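Local structure of S-M checkpoint control protein rad4 (Schizosaccharomyces pombe, 4BMD) at residues Gly88-Glu91 / Ala95-Phe98; His113-Lys118 / Arg160-His165; His124-Leu129 / Val136-Gly141; Val176-Asn181 / Lys187-Val192. The protein serves as an essential signalling adaptor in DNA replication and S-M checkpoint control, binding phosphorylated crb2 through BRCT1,2 domains that precede the BRCT3-BRCT4 part present here. All coordinates share one frame; numbering follows the deposited sequence. Where two conformers were deposited one is given.

Interaction 1: residues Gly88-Glu91 / Ala95-Phe98; sequences GIDE and AKPF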
loop_
_atom_site.group_PDB
_atom_site.type_symbol
_atom_site.label_atom_id
_atom_site.label_comp_id
_atom_site.label_asym_id
_atom_site.label_seq_id
_atom_site.Cartn_x
_atom_site.Cartn_y
_atom_site.Cartn_z
ATOM N N GLY A 88 -1.390 11.820 8.798
ATOM C CA GLY A 88 -2.392 11.187 9.634
ATOM C C GLY A 88 -2.414 9.703 9.330
ATOM O O GLY A 88 -1.937 9.276 8.278
ATOM N N ILE A 89 -2.966 8.910 10.242
ATOM C CA ILE A 89 -2.954 7.461 10.076
ATOM C C ILE A 89 -3.932 6.985 9.004
ATOM O O ILE A 89 -3.835 5.856 8.530
ATOM C CB ILE A 89 -3.245 6.723 11.403
ATOM C CG1 ILE A 89 -4.688 6.965 11.850
ATOM C CG2 ILE A 89 -2.261 7.154 12.481
ATOM C CD1 ILE A 89 -5.068 6.211 13.105
ATOM N N ASP A 90 -4.864 7.850 8.614
ATOM C CA ASP A 90 -5.887 7.472 7.644
ATOM C C ASP A 90 -5.706 8.143 6.283
ATOM O O ASP A 90 -6.530 7.969 5.384
ATOM C CB ASP A 90 -7.282 7.775 8.196
ATOM C CG ASP A 90 -7.615 6.949 9.423
ATOM O OD1 ASP A 90 -7.161 5.790 9.501
ATOM O OD2 ASP A 90 -8.332 7.460 10.310
ATOM N N GLU A 91 -4.625 8.901 6.129
ATOM C CA GLU A 91 -4.393 9.648 4.896
ATOM C C GLU A 91 -4.111 8.748 3.692
ATOM O O GLU A 91 -4.373 9.131 2.552
ATOM C CB GLU A 91 -3.264 10.665 5.078
ATOM C CG GLU A 91 -3.574 11.751 6.096
ATOM C CD GLU A 91 -2.582 12.897 6.046
ATOM O OE1 GLU A 91 -1.901 13.052 5.010
ATOM O OE2 GLU A 91 -2.481 13.642 7.042
ATOM N N ALA A 95 -0.838 2.713 4.265
ATOM C CA ALA A 95 -0.055 3.033 5.453
ATOM C C ALA A 95 -0.637 2.360 6.694
ATOM O O ALA A 95 -0.049 2.405 7.773
ATOM C CB ALA A 95 0.028 4.539 5.647
ATOM N N LYS A 96 -1.801 1.743 6.527
ATOM C CA LYS A 96 -2.440 0.988 7.596
ATOM C C LYS A 96 -2.376 -0.497 7.268
ATOM O O LYS A 96 -2.150 -0.863 6.115
ATOM C CB LYS A 96 -3.901 1.415 7.746
ATOM C CG LYS A 96 -4.093 2.760 8.407
ATOM C CD LYS A 96 -5.570 3.104 8.525
ATOM C CE LYS A 96 -6.235 3.173 7.158
ATOM N NZ LYS A 96 -5.621 4.219 6.292
ATOM N N PRO A 97 -2.559 -1.360 8.284
ATOM C CA PRO A 97 -2.682 -2.794 8.014
ATOM C C PRO A 97 -3.829 -3.049 7.046
ATOM O O PRO A 97 -4.946 -2.590 7.289
ATOM C CB PRO A 97 -3.015 -3.376 9.389
ATOM C CG PRO A 97 -2.387 -2.431 10.348
ATOM C CD PRO A 97 -2.535 -1.070 9.729
ATOM N N PHE A 98 -3.550 -3.757 5.956
ATOM C CA PHE A 98 -4.544 -3.959 4.910
ATOM C C PHE A 98 -4.603 -5.401 4.431
ATOM O O PHE A 98 -5.615 -5.837 3.883
ATOM C CB PHE A 98 -4.256 -3.037 3.719
ATOM C CG PHE A 98 -2.914 -3.270 3.078
ATOM C CD1 PHE A 98 -2.750 -4.246 2.106
ATOM C CD2 PHE A 98 -1.819 -2.505 3.441
ATOM C CE1 PHE A 98 -1.517 -4.462 1.520
ATOM C CE2 PHE A 98 -0.583 -2.714 2.854
ATOM C CZ PHE A 98 -0.433 -3.694 1.894
#
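Lys96 lays its aliphatic stem against the backbone of the turn at Ile89 and Asp90, and nearly all the close packing is done by this one side chain. Its CG lies 3.1 Å from Ile89 O, and CD stays beside the same oxygen. The chain then folds back at its last two torsions (chi3 and chi4 both -61°), which carries NZ round to Ile89 O, a weak hydrogen bond at 3.3 Å; NZ makes another weak one to His92 O. Asp90 crosses the lysine at about a right angle, with its OD1 nearest the methylene CD at 3.3 Å. The charged partners are less intimate: Asp90 OD1 and Lys96 NZ form a long salt bridge of 3.9 Å. The looser, solvent side is that of Asp90 and Glu91, both exposed. Glu91 reaches back to receive the Gly88 N-H on OE2 at 2.8 Å, from above its carboxylate plane, and supplements the weak backbone bond of the type I turn. An alanine in place of Lys96 would probably strip the turn of its aliphatic cover and leave Asp90 without its distant positive mate. The contact lies in the connection from helix 74-82 to helix 104-107. Ile89 rests on Val72, Ala95 bonds through its backbone to Asn73 of edge strand 71-73, and Phe98 reaches Ala128 and Ile131 of helix 119-131.

Interaction 2: residues His113-Lys118 / Arg160-His165; sequences HLTGFK and RFKIQH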
loop_
_atom_site.group_PDB
_atom_site.type_symbol
_atom_site.label_atom_id
_atom_site.label_comp_id
_atom_site.label_asym_id
_atom_site.label_seq_id
_atom_site.Cartn_x
_atom_site.Cartn_y
_atom_site.Cartn_z
ATOM N N HIS A 113 -0.889 -4.107 -14.937
ATOM C CA HIS A 113 0.080 -3.062 -15.242
ATOM C C HIS A 113 -0.422 -1.723 -14.714
ATOM O O HIS A 113 -1.594 -1.383 -14.876
ATOM C CB HIS A 113 0.338 -2.972 -16.747
ATOM C CG HIS A 113 1.250 -1.850 -17.133
ATOM N ND1 HIS A 113 2.574 -1.803 -16.753
ATOM C CD2 HIS A 113 1.024 -0.724 -17.850
ATOM C CE1 HIS A 113 3.127 -0.700 -17.226
ATOM N NE2 HIS A 113 2.208 -0.027 -17.894
ATOM N N LEU A 114 0.471 -0.963 -14.087
ATOM C CA LEU A 114 0.100 0.297 -13.450
ATOM C C LEU A 114 0.514 1.503 -14.288
ATOM O O LEU A 114 1.589 1.514 -14.885
ATOM C CB LEU A 114 0.742 0.392 -12.063
ATOM C CG LEU A 114 0.559 -0.818 -11.147
ATOM C CD1 LEU A 114 1.356 -0.651 -9.859
ATOM C CD2 LEU A 114 -0.912 -1.038 -10.844
ATOM N N THR A 115 -0.342 2.520 -14.320
ATOM C CA THR A 115 -0.034 3.754 -15.036
ATOM C C THR A 115 -0.545 4.981 -14.280
ATOM O O THR A 115 -1.660 4.981 -13.756
ATOM C CB THR A 115 -0.597 3.736 -16.479
ATOM O OG1 THR A 115 -0.278 4.968 -17.138
ATOM C CG2 THR A 115 -2.109 3.545 -16.472
ATOM N N GLY A 116 0.282 6.020 -14.214
ATOM C CA GLY A 116 -0.090 7.248 -13.535
ATOM C C GLY A 116 0.445 7.346 -12.116
ATOM O O GLY A 116 0.245 8.355 -11.442
ATOM N N PHE A 117 1.122 6.295 -11.662
ATOM C CA PHE A 117 1.699 6.276 -10.322
ATOM C C PHE A 117 3.194 6.578 -10.369
ATOM O O PHE A 117 3.892 6.157 -11.291
ATOM C CB PHE A 117 1.466 4.917 -9.657
ATOM C CG PHE A 117 0.019 4.524 -9.567
ATOM C CD1 PHE A 117 -0.764 4.949 -8.507
ATOM C CD2 PHE A 117 -0.556 3.725 -10.541
ATOM C CE1 PHE A 117 -2.096 4.587 -8.421
ATOM C CE2 PHE A 117 -1.887 3.361 -10.462
ATOM C CZ PHE A 117 -2.656 3.791 -9.401
ATOM N N LYS A 118 3.681 7.306 -9.368
ATOM C CA LYS A 118 5.093 7.674 -9.310
ATOM C C LYS A 118 5.679 7.512 -7.911
ATOM O O LYS A 118 4.951 7.487 -6.919
ATOM C CB LYS A 118 5.294 9.117 -9.784
ATOM C CG LYS A 118 4.982 9.345 -11.254
ATOM C CD LYS A 118 5.295 10.772 -11.674
ATOM C CE LYS A 118 5.030 10.979 -13.158
ATOM N NZ LYS A 118 5.364 12.363 -13.595
ATOM N N ARG A 160 -2.395 8.142 -21.458
ATOM C CA ARG A 160 -3.414 8.156 -22.500
ATOM C C ARG A 160 -3.105 7.140 -23.596
ATOM O O ARG A 160 -4.010 6.502 -24.132
ATOM C CB ARG A 160 -3.558 9.558 -23.099
ATOM C CG ARG A 160 -3.984 10.618 -22.097
ATOM C CD ARG A 160 -4.315 11.933 -22.785
ATOM N NE ARG A 160 -4.651 12.981 -21.825
ATOM C CZ ARG A 160 -5.865 13.171 -21.318
ATOM N NH1 ARG A 160 -6.866 12.378 -21.674
ATOM N NH2 ARG A 160 -6.076 14.151 -20.451
ATOM N N PHE A 161 -1.824 6.992 -23.923
ATOM C CA PHE A 161 -1.396 6.014 -24.921
ATOM C C PHE A 161 -1.722 4.600 -24.461
ATOM O O PHE A 161 -2.267 3.799 -25.222
ATOM C CB PHE A 161 0.108 6.124 -25.182
ATOM C CG PHE A 161 0.498 7.312 -26.009
ATOM C CD1 PHE A 161 -0.439 7.973 -26.786
ATOM C CD2 PHE A 161 1.807 7.767 -26.015
ATOM C CE1 PHE A 161 -0.079 9.066 -27.550
ATOM C CE2 PHE A 161 2.174 8.861 -26.776
ATOM C CZ PHE A 161 1.229 9.510 -27.545
ATOM N N LYS A 162 -1.379 4.301 -23.212
ATOM C CA LYS A 162 -1.607 2.977 -22.645
ATOM C C LYS A 162 -3.090 2.634 -22.609
ATOM O O LYS A 162 -3.471 1.485 -22.830
ATOM C CB LYS A 162 -1.004 2.882 -21.241
ATOM C CG LYS A 162 0.514 2.953 -21.210
ATOM C CD LYS A 162 1.046 2.832 -19.792
ATOM C CE LYS A 162 2.565 2.897 -19.764
ATOM N NZ LYS A 162 3.103 2.809 -18.378
ATOM N N ILE A 163 -3.920 3.634 -22.332
ATOM C CA ILE A 163 -5.366 3.444 -22.298
ATOM C C ILE A 163 -5.900 3.063 -23.676
ATOM O O ILE A 163 -6.688 2.126 -23.809
ATOM C CB ILE A 163 -6.088 4.703 -21.778
ATOM C CG1 ILE A 163 -5.765 4.922 -20.298
ATOM C CG2 ILE A 163 -7.590 4.584 -21.976
ATOM C CD1 ILE A 163 -6.377 6.176 -19.712
ATOM N N GLN A 164 -5.454 3.788 -24.698
ATOM C CA GLN A 164 -5.857 3.515 -26.075
ATOM C C GLN A 164 -5.432 2.118 -26.516
ATOM O O GLN A 164 -6.221 1.380 -27.105
ATOM C CB GLN A 164 -5.277 4.565 -27.023
ATOM C CG GLN A 164 -5.789 5.975 -26.773
ATOM C CD GLN A 164 -5.023 7.026 -27.558
ATOM O OE1 GLN A 164 -5.315 8.220 -27.467
ATOM N NE2 GLN A 164 -4.033 6.586 -28.330
ATOM N N HIS A 165 -4.184 1.762 -26.225
ATOM C CA HIS A 165 -3.667 0.436 -26.549
ATOM C C HIS A 165 -4.431 -0.659 -25.813
ATOM O O HIS A 165 -4.781 -1.682 -26.399
ATOM C CB HIS A 165 -2.177 0.340 -26.215
ATOM C CG HIS A 165 -1.287 0.993 -27.226
ATOM N ND1 HIS A 165 -1.551 0.965 -28.578
ATOM C CD2 HIS A 165 -0.135 1.690 -27.081
ATOM C CE1 HIS A 165 -0.599 1.617 -29.223
ATOM N NE2 HIS A 165 0.271 2.068 -28.337
HETATM O O HOH W 1 2.657 5.220 -17.061
#
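His113 receives the ammonium group of Lys162 at its ring edge: NZ lies 3.0 Å from NE2 and only 14° out of the ring plane. With chi1 at 176°, the ring swings away from its own backbone N and stands crosswise to the extended lysine; ND1, at its other nitrogen, is bonded to His137 O. At Leu114 the side chain turns to the opposite face of the sheet, onto helix 119-131. Thr115 again points at helix 157-168, its OG1 3.7 Å from Lys162 CD. That hydroxyl bonds to Thr159, and a water lies 2.9 Å from Thr115 OG1 and accepts a bond from Lys162 NZ at 2.8 Å. Gly116 follows with a positive phi of 98°, where a side chain would jam against the preceding carbonyl. A leucine at His113 would probably leave Lys162 NZ without its ring acceptor and its ammonium end freer to swing. A Thr-Gly pair ending the first strand and a lysine on the second helix are among the elements of BRCT phosphate pockets, so the positive group held here by histidine and water is consistent with a site for a phosphorylated partner.

Interaction 3: residues His124-Leu129 / Val136-Gly141; sequences HLKKAL and VHEFLG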
loop_
_atom_site.group_PDB
_atom_site.type_symbol
_atom_site.label_atom_id
_atom_site.label_comp_id
_atom_site.label_asym_id
_atom_site.label_seq_id
_atom_site.Cartn_x
_atom_site.Cartn_y
_atom_site.Cartn_z
ATOM N N HIS A 124 5.076 1.055 -3.347
ATOM C CA HIS A 124 4.222 0.423 -2.348
ATOM C C HIS A 124 3.050 -0.309 -2.993
ATOM O O HIS A 124 2.625 -1.362 -2.515
ATOM C CB HIS A 124 3.705 1.460 -1.350
ATOM C CG HIS A 124 4.763 2.007 -0.443
ATOM N ND1 HIS A 124 4.682 3.260 0.124
ATOM C CD2 HIS A 124 5.923 1.468 -0.002
ATOM C CE1 HIS A 124 5.750 3.472 0.873
ATOM N NE2 HIS A 124 6.520 2.399 0.814
ATOM N N LEU A 125 2.530 0.251 -4.082
ATOM C CA LEU A 125 1.397 -0.346 -4.779
ATOM C C LEU A 125 1.773 -1.676 -5.424
ATOM O O LEU A 125 0.989 -2.625 -5.401
ATOM C CB LEU A 125 0.840 0.615 -5.829
ATOM C CG LEU A 125 -0.499 0.208 -6.440
ATOM C CD1 LEU A 125 -1.519 -0.038 -5.342
ATOM C CD2 LEU A 125 -0.993 1.276 -7.399
ATOM N N LYS A 126 2.970 -1.739 -5.998
ATOM C CA LYS A 126 3.472 -2.977 -6.585
ATOM C C LYS A 126 3.573 -4.069 -5.530
ATOM O O LYS A 126 3.114 -5.193 -5.738
ATOM C CB LYS A 126 4.846 -2.759 -7.224
ATOM C CG LYS A 126 4.835 -1.903 -8.478
ATOM C CD LYS A 126 6.232 -1.797 -9.071
ATOM C CE LYS A 126 6.231 -0.984 -10.355
ATOM N NZ LYS A 126 7.598 -0.853 -10.934
ATOM N N LYS A 127 4.175 -3.728 -4.394
ATOM C CA LYS A 127 4.362 -4.679 -3.305
ATOM C C LYS A 127 3.024 -5.114 -2.722
ATOM O O LYS A 127 2.839 -6.280 -2.372
ATOM C CB LYS A 127 5.246 -4.072 -2.216
ATOM C CG LYS A 127 6.645 -3.719 -2.694
ATOM C CD LYS A 127 7.446 -2.999 -1.619
ATOM C CE LYS A 127 8.857 -2.701 -2.101
ATOM N NZ LYS A 127 9.636 -1.916 -1.105
ATOM N N ALA A 128 2.095 -4.169 -2.623
ATOM C CA ALA A 128 0.762 -4.459 -2.110
ATOM C C ALA A 128 0.046 -5.463 -3.006
ATOM O O ALA A 128 -0.485 -6.463 -2.527
ATOM C CB ALA A 128 -0.050 -3.181 -1.988
ATOM N N LEU A 129 0.045 -5.197 -4.307
ATOM C CA LEU A 129 -0.616 -6.074 -5.269
ATOM C C LEU A 129 0.055 -7.441 -5.351
ATOM O O LEU A 129 -0.598 -8.444 -5.641
ATOM C CB LEU A 129 -0.655 -5.420 -6.652
ATOM C CG LEU A 129 -1.672 -4.292 -6.828
ATOM C CD1 LEU A 129 -1.444 -3.557 -8.138
ATOM C CD2 LEU A 129 -3.084 -4.849 -6.763
ATOM N N VAL A 136 2.356 -8.145 -10.932
ATOM C CA VAL A 136 2.531 -6.806 -11.478
ATOM C C VAL A 136 3.568 -6.795 -12.596
ATOM O O VAL A 136 4.699 -7.239 -12.410
ATOM C CB VAL A 136 2.952 -5.807 -10.388
ATOM C CG1 VAL A 136 3.061 -4.405 -10.971
ATOM C CG2 VAL A 136 1.960 -5.837 -9.239
ATOM N N HIS A 137 3.173 -6.285 -13.757
ATOM C CA HIS A 137 4.058 -6.226 -14.913
ATOM C C HIS A 137 4.621 -4.824 -15.121
ATOM O O HIS A 137 3.895 -3.834 -15.040
ATOM C CB HIS A 137 3.328 -6.698 -16.170
ATOM C CG HIS A 137 3.160 -8.184 -16.245
ATOM N ND1 HIS A 137 3.834 -8.963 -17.160
ATOM C CD2 HIS A 137 2.404 -9.034 -15.512
ATOM C CE1 HIS A 137 3.494 -10.229 -16.992
ATOM N NE2 HIS A 137 2.627 -10.299 -15.998
ATOM N N GLU A 138 5.918 -4.753 -15.397
ATOM C CA GLU A 138 6.591 -3.474 -15.585
ATOM C C GLU A 138 6.160 -2.783 -16.873
ATOM O O GLU A 138 6.283 -1.565 -17.003
ATOM C CB GLU A 138 8.111 -3.661 -15.572
ATOM C CG GLU A 138 8.669 -4.129 -14.237
ATOM C CD GLU A 138 8.530 -3.084 -13.144
ATOM O OE1 GLU A 138 8.410 -1.885 -13.474
ATOM O OE2 GLU A 138 8.541 -3.464 -11.954
ATOM N N PHE A 139 5.652 -3.560 -17.824
ATOM C CA PHE A 139 5.245 -3.001 -19.107
ATOM C C PHE A 139 3.846 -3.435 -19.522
ATOM O O PHE A 139 3.367 -4.499 -19.127
ATOM C CB PHE A 139 6.251 -3.378 -20.199
ATOM C CG PHE A 139 7.646 -2.898 -19.926
ATOM C CD1 PHE A 139 8.045 -1.629 -20.313
ATOM C CD2 PHE A 139 8.560 -3.715 -19.282
ATOM C CE1 PHE A 139 9.329 -1.183 -20.062
ATOM C CE2 PHE A 139 9.845 -3.275 -19.027
ATOM C CZ PHE A 139 10.231 -2.008 -19.418
ATOM N N LEU A 140 3.195 -2.598 -20.322
ATOM C CA LEU A 140 1.895 -2.932 -20.880
ATOM C C LEU A 140 2.051 -3.942 -22.010
ATOM O O LEU A 140 2.847 -3.746 -22.928
ATOM C CB LEU A 140 1.194 -1.677 -21.398
ATOM C CG LEU A 140 -0.128 -1.932 -22.122
ATOM C CD1 LEU A 140 -1.162 -2.499 -21.160
ATOM C CD2 LEU A 140 -0.637 -0.663 -22.789
ATOM N N GLY A 141 1.288 -5.025 -21.935
ATOM C CA GLY A 141 1.304 -6.040 -22.970
ATOM C C GLY A 141 -0.101 -6.379 -23.423
ATOM O O GLY A 141 -1.078 -5.994 -22.782
#
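The beta-alpha-beta crossover that opens the BRCT4 sheet, strand 111-115 to helix 119-131 to strand 135-137, is closed here where Lys126 and Leu129 of the helix meet Val136 of strand 135-137. Val136 splits its two methyls between them. CG1, placed anti to the backbone N (chi1 -177°), meets Lys126 CG at 4.0 Å, the lysine stem crossing it at about a right angle. CG2 is wedged nearer the helix backbone, 3.7 Å from Leu129 CB and equally far from Lys126 O. Beyond this apolar patch the lysine chain, extended beyond CG, reaches Glu138, whose chain bends at chi2 (-67°) to bring its carboxylate round. In the conformer given, one of two deposited, Lys126 NZ sits in the fork of that carboxylate: it donates to OE1 at 2.9 Å through the syn lone pair and, more weakly, to OE2 at 3.0 Å. Since Glu138 is exposed and modelled in two positions, this salt bridge may be intermittent. Strand 135-137 is an outer strand of the parallel sheet, with strand 111-115 beside it. The helix lays Leu125 and Leu129 on Leu114 of that strand and on Leu179 of helix 177-185, while His124 stacks on Trp75 and bonds to Glu78, both of helix 74-82 in the BRCT3 half.

Interaction 4: residues Val176-Asn181 / Lys187-Val192; sequences VAWLWN and KFIDQV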
loop_
_atom_site.group_PDB
_atom_site.type_symbol
_atom_site.label_atom_id
_atom_site.label_comp_id
_atom_site.label_asym_id
_atom_site.label_seq_id
_atom_site.Cartn_x
_atom_site.Cartn_y
_atom_site.Cartn_z
ATOM N N VAL A 176 -8.316 3.381 -10.252
ATOM C CA VAL A 176 -7.669 2.875 -9.044
ATOM C C VAL A 176 -8.616 2.805 -7.842
ATOM O O VAL A 176 -8.398 2.018 -6.919
ATOM C CB VAL A 176 -6.413 3.709 -8.684
ATOM C CG1 VAL A 176 -6.808 5.098 -8.206
ATOM C CG2 VAL A 176 -5.571 2.995 -7.637
ATOM N N ALA A 177 -9.673 3.617 -7.864
ATOM C CA ALA A 177 -10.652 3.635 -6.777
ATOM C C ALA A 177 -11.195 2.238 -6.494
ATOM O O ALA A 177 -11.467 1.886 -5.346
ATOM C CB ALA A 177 -11.790 4.594 -7.099
ATOM N N TRP A 178 -11.337 1.446 -7.552
ATOM C CA TRP A 178 -11.736 0.051 -7.435
ATOM C C TRP A 178 -10.824 -0.718 -6.481
ATOM O O TRP A 178 -11.297 -1.484 -5.640
ATOM C CB TRP A 178 -11.727 -0.608 -8.814
ATOM C CG TRP A 178 -11.797 -2.102 -8.779
ATOM C CD1 TRP A 178 -12.902 -2.865 -8.548
ATOM C CD2 TRP A 178 -10.715 -3.015 -8.996
ATOM N NE1 TRP A 178 -12.576 -4.198 -8.602
ATOM C CE2 TRP A 178 -11.239 -4.318 -8.876
ATOM C CE3 TRP A 178 -9.356 -2.859 -9.277
ATOM C CZ2 TRP A 178 -10.451 -5.457 -9.027
ATOM C CZ3 TRP A 178 -8.574 -3.993 -9.425
ATOM C CH2 TRP A 178 -9.124 -5.273 -9.301
ATOM N N LEU A 179 -9.519 -0.504 -6.604
ATOM C CA LEU A 179 -8.560 -1.196 -5.751
ATOM C C LEU A 179 -8.566 -0.652 -4.327
ATOM O O LEU A 179 -8.478 -1.419 -3.368
ATOM C CB LEU A 179 -7.149 -1.122 -6.335
ATOM C CG LEU A 179 -6.078 -1.805 -5.480
ATOM C CD1 LEU A 179 -6.384 -3.289 -5.314
ATOM C CD2 LEU A 179 -4.698 -1.600 -6.071
ATOM N N TRP A 180 -8.666 0.668 -4.186
ATOM C CA TRP A 180 -8.728 1.273 -2.859
ATOM C C TRP A 180 -9.964 0.792 -2.106
ATOM O O TRP A 180 -9.916 0.574 -0.896
ATOM C CB TRP A 180 -8.724 2.805 -2.932
ATOM C CG TRP A 180 -7.507 3.424 -3.573
ATOM C CD1 TRP A 180 -7.499 4.435 -4.492
ATOM C CD2 TRP A 180 -6.129 3.085 -3.342
ATOM N NE1 TRP A 180 -6.209 4.748 -4.844
ATOM C CE2 TRP A 180 -5.350 3.933 -4.155
ATOM C CE3 TRP A 180 -5.480 2.149 -2.530
ATOM C CZ2 TRP A 180 -3.957 3.870 -4.181
ATOM C CZ3 TRP A 180 -4.097 2.088 -2.558
ATOM C CH2 TRP A 180 -3.351 2.944 -3.377
ATOM N N ASN A 181 -11.068 0.625 -2.828
ATOM C CA ASN A 181 -12.302 0.123 -2.234
ATOM C C ASN A 181 -12.144 -1.302 -1.716
ATOM O O ASN A 181 -12.682 -1.651 -0.668
ATOM C CB ASN A 181 -13.457 0.190 -3.234
ATOM C CG ASN A 181 -13.850 1.614 -3.573
ATOM O OD1 ASN A 181 -13.654 2.532 -2.776
ATOM N ND2 ASN A 181 -14.407 1.807 -4.764
ATOM N N LYS A 187 -12.891 -6.628 1.111
ATOM C CA LYS A 187 -13.597 -7.602 0.285
ATOM C C LYS A 187 -13.393 -7.327 -1.201
ATOM O O LYS A 187 -13.415 -6.178 -1.639
ATOM C CB LYS A 187 -15.089 -7.616 0.626
ATOM C CG LYS A 187 -15.384 -8.046 2.055
ATOM C CD LYS A 187 -16.875 -8.056 2.346
ATOM C CE LYS A 187 -17.150 -8.467 3.784
ATOM N NZ LYS A 187 -18.604 -8.453 4.099
ATOM N N PHE A 188 -13.198 -8.394 -1.969
ATOM C CA PHE A 188 -12.947 -8.276 -3.400
ATOM C C PHE A 188 -14.197 -7.830 -4.156
ATOM O O PHE A 188 -15.321 -8.103 -3.735
ATOM C CB PHE A 188 -12.435 -9.606 -3.957
ATOM C CG PHE A 188 -11.873 -9.508 -5.346
ATOM C CD1 PHE A 188 -10.602 -8.998 -5.560
ATOM C CD2 PHE A 188 -12.610 -9.937 -6.438
ATOM C CE1 PHE A 188 -10.078 -8.910 -6.837
ATOM C CE2 PHE A 188 -12.093 -9.852 -7.718
ATOM C CZ PHE A 188 -10.825 -9.337 -7.918
ATOM N N ILE A 189 -13.990 -7.139 -5.272
ATOM C CA ILE A 189 -15.092 -6.639 -6.086
ATOM C C ILE A 189 -15.006 -7.185 -7.509
ATOM O O ILE A 189 -14.108 -6.823 -8.269
ATOM C CB ILE A 189 -15.099 -5.097 -6.120
ATOM C CG1 ILE A 189 -15.172 -4.537 -4.698
ATOM C CG2 ILE A 189 -16.255 -4.582 -6.961
ATOM C CD1 ILE A 189 -15.019 -3.035 -4.627
ATOM N N ASP A 190 -15.947 -8.056 -7.863
ATOM C CA ASP A 190 -15.941 -8.721 -9.165
ATOM C C ASP A 190 -16.295 -7.785 -10.319
ATOM O O ASP A 190 -15.786 -7.940 -11.427
ATOM C CB ASP A 190 -16.898 -9.915 -9.160
ATOM C CG ASP A 190 -16.474 -10.995 -8.189
ATOM O OD1 ASP A 190 -15.258 -11.122 -7.938
ATOM O OD2 ASP A 190 -17.356 -11.717 -7.678
ATOM N N GLN A 191 -17.174 -6.823 -10.059
ATOM C CA GLN A 191 -17.606 -5.890 -11.096
ATOM C C GLN A 191 -16.750 -4.630 -11.113
ATOM O O GLN A 191 -16.766 -3.849 -10.163
ATOM C CB GLN A 191 -19.079 -5.519 -10.915
ATOM C CG GLN A 191 -20.056 -6.637 -11.245
ATOM C CD GLN A 191 -20.186 -7.657 -10.132
ATOM O OE1 GLN A 191 -19.653 -7.471 -9.037
ATOM N NE2 GLN A 191 -20.901 -8.742 -10.405
ATOM N N VAL A 192 -16.007 -4.433 -12.198
ATOM C CA VAL A 192 -15.145 -3.263 -12.329
ATOM C C VAL A 192 -15.758 -2.180 -13.210
ATOM O O VAL A 192 -15.205 -1.088 -13.331
ATOM C CB VAL A 192 -13.768 -3.633 -12.906
ATOM C CG1 VAL A 192 -12.990 -4.470 -11.912
ATOM C CG2 VAL A 192 -13.925 -4.362 -14.233
#
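Trp178 projects from helix 177-185, the last helix of the BRCT4 fold, into the chain that follows that helix, where Ile189, Val192 and Phe188 close round its indole. Its CB is set towards this returning loop, and chi1 of 166° turns CG away from the backbone N to carry the ring across to the 187-192 segment. At CG the ring comes under Val192 CG1, 4.1 Å away. The same methyl lies over one face of the five-membered ring, 3.5 Å from its centroid and 20° off the normal, a CH-pi contact. Further along, CD1 meets Ile189 CB at 4.0 Å, the two side chains sliding past each other in opposite directions. NE1 then gives its N-H to Ile189 O at 3.1 Å with an angle of 166°; the oxygen lies in the indole plane, although the donor is tilted from the plane of the carbonyl. The N-H of this buried ring is thereby satisfied by a backbone carbonyl, with Val192 CG1 3.3 Å from NE1. CE2 also lies beneath the valine methyl, and CZ2, on the benzo ring, ends against Phe188. The indole also touches Ile146 and Leu148 of strand 146-149, so it fills the seam between sheet and tail, while Phe188 continues the apolar layer to Phe107 and Tyr106. One turn on from the tryptophan, Asn181 supplies a methylene to the loop: its CB stands 3.8 Å from Ile189 CD1.

Overall arrangement
Interaction 1 comes first along the chain, in the connection from helix 74-82 to helix 104-107; the other three lie within BRCT4. Interaction 3 is nested in the loop closed by interaction 2, and interaction 4 follows both. Interactions 2 and 3, centres about 12 Å apart, share the parallel sheet through neighbouring strands 111-115 and 135-137. Interaction 4 joins them through Leu179 of helix 177-185, packed on Leu125 and Leu129, and through Val176, on Phe117. Interaction 1 touches interaction 3 through Phe98 on Ala128, although their centres are about 21 Å apart. Helix 119-131 thus ties that connection to the BRCT4 core. Interactions 1 and 2, the latter at the putative phosphate pocket, have centres about 26 Å apart.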